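PDB 4WPE: cytokinesis protein 2, which mediates the cytoskeletal rearrangements of budding-yeast cytokinesis, binding phospholipid and actin filaments, forming a ring that colocalizes with the medial actin ring, and is represented here by its F-BAR domain. Local coordinates for residues Ile41-Phe44 with Lys45-Glu49; Ser97-Ser100 with Glu101-Arg105. All coordinates share one frame; numbering follows the deposited sequence.

Contact 1 of 2, residues Ile41-Phe44 with Lys45-Glu49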
loop_
_atom_site.group_PDB
_atom_site.type_symbol
_atom_site.label_atom_id
_atom_site.label_comp_id
_atom_site.label_asym_id
_atom_site.label_seq_id
_atom_site.Cartn_x
_atom_site.Cartn_y
_atom_site.Cartn_z
ATOM N N ILE A 41 -12.505 5.490 -14.763
ATOM C CA ILE A 41 -12.121 4.228 -15.390
ATOM C C ILE A 41 -10.611 4.019 -15.325
ATOM O O ILE A 41 -10.140 2.951 -14.936
ATOM C CB ILE A 41 -12.570 4.164 -16.863
ATOM C CG1 ILE A 41 -14.092 4.084 -16.958
ATOM C CG2 ILE A 41 -11.958 2.958 -17.556
ATOM C CD1 ILE A 41 -14.624 4.348 -18.358
ATOM N N LEU A 42 -9.853 5.046 -15.697
ATOM C CA LEU A 42 -8.399 4.965 -15.660
ATOM C C LEU A 42 -7.898 4.874 -14.224
ATOM O O LEU A 42 -6.971 4.120 -13.932
ATOM C CB LEU A 42 -7.767 6.169 -16.359
ATOM C CG LEU A 42 -6.246 6.097 -16.533
ATOM C CD1 LEU A 42 -5.866 5.048 -17.569
ATOM C CD2 LEU A 42 -5.671 7.456 -16.903
ATOM N N PHE A 43 -8.516 5.645 -13.334
ATOM C CA PHE A 43 -8.135 5.642 -11.925
ATOM C C PHE A 43 -8.313 4.260 -11.306
ATOM O O PHE A 43 -7.420 3.759 -10.627
ATOM C CB PHE A 43 -8.951 6.670 -11.138
ATOM C CG PHE A 43 -8.739 6.597 -9.650
ATOM C CD1 PHE A 43 -7.550 7.025 -9.082
ATOM C CD2 PHE A 43 -9.729 6.097 -8.821
ATOM C CE1 PHE A 43 -7.353 6.962 -7.718
ATOM C CE2 PHE A 43 -9.540 6.029 -7.456
ATOM C CZ PHE A 43 -8.350 6.460 -6.903
ATOM N N PHE A 44 -9.473 3.657 -11.548
ATOM C CA PHE A 44 -9.783 2.323 -11.046
ATOM C C PHE A 44 -8.767 1.297 -11.525
ATOM O O PHE A 44 -8.353 0.417 -10.771
ATOM C CB PHE A 44 -11.185 1.903 -11.488
ATOM C CG PHE A 44 -12.290 2.612 -10.759
ATOM C CD1 PHE A 44 -13.500 2.864 -11.387
ATOM C CD2 PHE A 44 -12.130 3.005 -9.439
ATOM C CE1 PHE A 44 -14.525 3.509 -10.720
ATOM C CE2 PHE A 44 -13.153 3.647 -8.765
ATOM C CZ PHE A 44 -14.351 3.901 -9.407
ATOM N N LYS A 45 -8.369 1.419 -12.787
ATOM C CA LYS A 45 -7.399 0.505 -13.372
ATOM C C LYS A 45 -6.034 0.648 -12.710
ATOM O O LYS A 45 -5.466 -0.331 -12.228
ATOM C CB LYS A 45 -7.279 0.746 -14.877
ATOM C CG LYS A 45 -6.304 -0.183 -15.573
ATOM C CD LYS A 45 -6.288 0.053 -17.074
ATOM C CE LYS A 45 -5.419 -0.979 -17.773
ATOM N NZ LYS A 45 -4.921 -0.483 -19.084
ATOM N N GLN A 46 -5.516 1.873 -12.685
ATOM C CA GLN A 46 -4.194 2.138 -12.123
ATOM C C GLN A 46 -4.138 1.814 -10.635
ATOM O O GLN A 46 -3.154 1.259 -10.150
ATOM C CB GLN A 46 -3.792 3.593 -12.356
ATOM C CG GLN A 46 -3.641 3.960 -13.818
ATOM C CD GLN A 46 -2.661 5.099 -14.027
ATOM O OE1 GLN A 46 -3.045 6.205 -14.415
ATOM N NE2 GLN A 46 -1.382 4.832 -13.773
ATOM N N ARG A 47 -5.197 2.174 -9.921
ATOM C CA ARG A 47 -5.330 1.842 -8.508
ATOM C C ARG A 47 -5.332 0.325 -8.294
ATOM O O ARG A 47 -4.738 -0.175 -7.340
ATOM C CB ARG A 47 -6.608 2.463 -7.944
ATOM C CG ARG A 47 -6.960 2.031 -6.540
ATOM C CD ARG A 47 -6.150 2.774 -5.505
ATOM N NE ARG A 47 -6.963 3.090 -4.336
ATOM C CZ ARG A 47 -7.197 2.244 -3.339
ATOM N NH1 ARG A 47 -6.680 1.024 -3.371
ATOM N NH2 ARG A 47 -7.951 2.615 -2.312
ATOM N N SER A 48 -6.000 -0.399 -9.187
ATOM C CA SER A 48 -6.023 -1.858 -9.128
ATOM C C SER A 48 -4.625 -2.430 -9.323
ATOM O O SER A 48 -4.200 -3.326 -8.591
ATOM C CB SER A 48 -6.967 -2.429 -10.188
ATOM O OG SER A 48 -6.260 -2.722 -11.383
ATOM N N GLU A 49 -3.918 -1.900 -10.316
ATOM C CA GLU A 49 -2.577 -2.366 -10.643
ATOM C C GLU A 49 -1.609 -2.057 -9.507
ATOM O O GLU A 49 -0.630 -2.776 -9.300
ATOM C CB GLU A 49 -2.092 -1.731 -11.950
#
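Phe43 and Arg47 sit one turn apart on helix 37-71, and the methylene CB of Arg47 lies over one face of the Phe43 ring. With CG of both anti to the backbone N (chi1 172°), the two chains leave the helix in the same sense; the arginine then bends at its second and third torsions, which brings NE to 4.5 Å from Phe43 CZ, with that ring carbon at the edge of the guanidinium, near its plane. A long arginine suits this buried place because its carbon part can pack on an aromatic while its charged end reaches Glu51 and, across the dimer, Glu89 of the second subunit. On the side that meets the second subunit, Leu42 and Gln46 cross at an angle, Leu42 CD2 standing 3.8 Å from Gln46 OE1. The i to i+4 backbone bonds, such as Arg47 N to Phe43 O at 2.8 Å, set this spacing. Ser48 OG adds a bond to Lys45 O (2.7 Å), in the carbonyl plane on a lone pair, and Glu49 N shares this acceptor. With an alanine here, Lys45 O would probably be left with Glu49 N alone of these two donors. Phe44 turns to Ile107 and Leu234, and Phe43 packs on Ile61 of the second subunit. Such inward and cross-subunit packing is typical of a helix in the dimeric F-BAR bundle.

Contact 2 of 2, residues Ser97-Ser100 with Glu101-Arg105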
loop_
_atom_site.group_PDB
_atom_site.type_symbol
_atom_site.label_atom_id
_atom_site.label_comp_id
_atom_site.label_asym_id
_atom_site.label_seq_id
_atom_site.Cartn_x
_atom_site.Cartn_y
_atom_site.Cartn_z
ATOM N N SER A 97 -4.424 -7.875 -1.939
ATOM C CA SER A 97 -4.516 -8.670 -3.157
ATOM C C SER A 97 -5.968 -8.900 -3.538
ATOM O O SER A 97 -6.338 -8.788 -4.705
ATOM C CB SER A 97 -3.799 -10.008 -2.991
ATOM O OG SER A 97 -3.879 -10.763 -4.186
ATOM N N LYS A 98 -6.790 -9.220 -2.543
ATOM C CA LYS A 98 -8.216 -9.417 -2.767
ATOM C C LYS A 98 -8.872 -8.103 -3.181
ATOM O O LYS A 98 -9.746 -8.079 -4.048
ATOM C CB LYS A 98 -8.884 -9.983 -1.513
ATOM C CG LYS A 98 -10.400 -9.973 -1.558
ATOM C CD LYS A 98 -11.002 -10.289 -0.197
ATOM C CE LYS A 98 -12.517 -10.135 -0.225
ATOM N NZ LYS A 98 -13.140 -10.543 1.066
ATOM N N GLN A 99 -8.433 -7.010 -2.564
ATOM C CA GLN A 99 -8.925 -5.680 -2.904
ATOM C C GLN A 99 -8.579 -5.329 -4.347
ATOM O O GLN A 99 -9.383 -4.730 -5.063
ATOM C CB GLN A 99 -8.341 -4.634 -1.954
ATOM C CG GLN A 99 -9.064 -3.295 -1.969
ATOM C CD GLN A 99 -8.213 -2.172 -1.405
ATOM O OE1 GLN A 99 -7.361 -1.613 -2.098
ATOM N NE2 GLN A 99 -8.427 -1.847 -0.136
ATOM N N SER A 100 -7.376 -5.712 -4.765
ATOM C CA SER A 100 -6.909 -5.464 -6.125
ATOM C C SER A 100 -7.803 -6.136 -7.159
ATOM O O SER A 100 -8.177 -5.525 -8.159
ATOM C CB SER A 100 -5.470 -5.952 -6.292
ATOM O OG SER A 100 -5.048 -5.844 -7.641
ATOM N N GLU A 101 -8.145 -7.396 -6.911
ATOM C CA GLU A 101 -8.962 -8.159 -7.846
ATOM C C GLU A 101 -10.382 -7.599 -7.950
ATOM O O GLU A 101 -10.950 -7.545 -9.038
ATOM C CB GLU A 101 -8.993 -9.636 -7.441
ATOM C CG GLU A 101 -7.605 -10.243 -7.267
ATOM C CD GLU A 101 -7.637 -11.681 -6.774
ATOM O OE1 GLU A 101 -8.688 -12.110 -6.250
ATOM O OE2 GLU A 101 -6.606 -12.376 -6.900
ATOM N N ILE A 102 -10.953 -7.177 -6.826
ATOM C CA ILE A 102 -12.276 -6.556 -6.840
ATOM C C ILE A 102 -12.250 -5.293 -7.694
ATOM O O ILE A 102 -13.187 -5.006 -8.441
ATOM C CB ILE A 102 -12.761 -6.194 -5.422
ATOM C CG1 ILE A 102 -12.986 -7.454 -4.590
ATOM C CG2 ILE A 102 -14.048 -5.380 -5.481
ATOM C CD1 ILE A 102 -13.365 -7.166 -3.152
ATOM N N LEU A 103 -11.158 -4.547 -7.588
ATOM C CA LEU A 103 -11.024 -3.298 -8.319
ATOM C C LEU A 103 -10.958 -3.533 -9.826
ATOM O O LEU A 103 -11.616 -2.838 -10.591
ATOM C CB LEU A 103 -9.790 -2.524 -7.844
ATOM C CG LEU A 103 -9.937 -1.828 -6.486
ATOM C CD1 LEU A 103 -8.581 -1.461 -5.904
ATOM C CD2 LEU A 103 -10.817 -0.595 -6.594
ATOM N N PHE A 104 -10.186 -4.522 -10.258
ATOM C CA PHE A 104 -9.968 -4.702 -11.688
ATOM C C PHE A 104 -11.202 -5.206 -12.435
ATOM O O PHE A 104 -11.455 -4.790 -13.566
ATOM C CB PHE A 104 -8.802 -5.658 -11.942
ATOM C CG PHE A 104 -8.474 -5.827 -13.398
ATOM C CD1 PHE A 104 -7.708 -4.881 -14.062
ATOM C CD2 PHE A 104 -8.941 -6.921 -14.108
ATOM C CE1 PHE A 104 -7.409 -5.026 -15.405
ATOM C CE2 PHE A 104 -8.646 -7.073 -15.450
ATOM C CZ PHE A 104 -7.879 -6.124 -16.099
ATOM N N ARG A 105 -11.970 -6.093 -11.814
ATOM C CA ARG A 105 -13.027 -6.790 -12.543
ATOM C C ARG A 105 -14.441 -6.350 -12.178
ATOM O O ARG A 105 -15.285 -6.195 -13.058
ATOM C CB ARG A 105 -12.891 -8.298 -12.334
ATOM C CG ARG A 105 -11.512 -8.725 -11.871
ATOM C CD ARG A 105 -11.193 -10.151 -12.277
ATOM N NE ARG A 105 -9.870 -10.551 -11.812
ATOM C CZ ARG A 105 -9.657 -11.462 -10.867
ATOM N NH1 ARG A 105 -10.682 -12.076 -10.293
ATOM N NH2 ARG A 105 -8.418 -11.763 -10.501
#
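The backbone from Ser97 to Arg105 is helical, with four successive N-H groups each bonding the carbonyl four residues back, as Glu101 N does to Ser97 O at 3.2 Å, and it widens into a pi-type turn at 102-105. Gln99 and Leu103 lie side by side and point the same way, Leu103 CD1 resting 4.0 Å from Gln99 OE1. The leucine chain keeps beside its own backbone N (chi1 -75°), which lays CG 3.3 Å from Gln99 O; the side chain also packs on Phe237. Ile102 makes a similar approach one residue earlier, its CG1 3.3 Å from Lys98 O, and meets Ser240 of helix 170-259. Glu101, a charged residue, suits the exposed side of the helix; its CG lies close to Ser97 O, and OE2 stops 4.2 Å from Ser97 OG. Arg105 folds back so that Glu101 CB lies over one face of its guanidinium, 3.7 Å above the plane and offset toward the rim. Small Ser100 lets helix 37-71 come near, and the polar ends of Ser100 and buried Gln99 pair with that helix. The chemistry therefore divides by side: charged groups face outward, while uncharged polar groups turned into the bundle find their partners on neighbouring helices.

Contact 1 comes first along the chain, on helix 37-71, and contact 2 follows on helix 76-162, the next long helix; their centres are about 10 Å apart. Both belong to the F-BAR domain, and they touch directly. Ser100 OG stands 2.8 Å from Ser48 O, a probable hydrogen bond, and Gln99 OE1 stands 3.0 Å from Arg47 NH1, another. Between the helices, Ser48 CB also packs on Leu103 CB. Helix 170-259 meets both contacts, so three long helices are drawn together here. Contact 1 faces both these helices of its own subunit and the second subunit, whereas contact 2 packs within its own subunit.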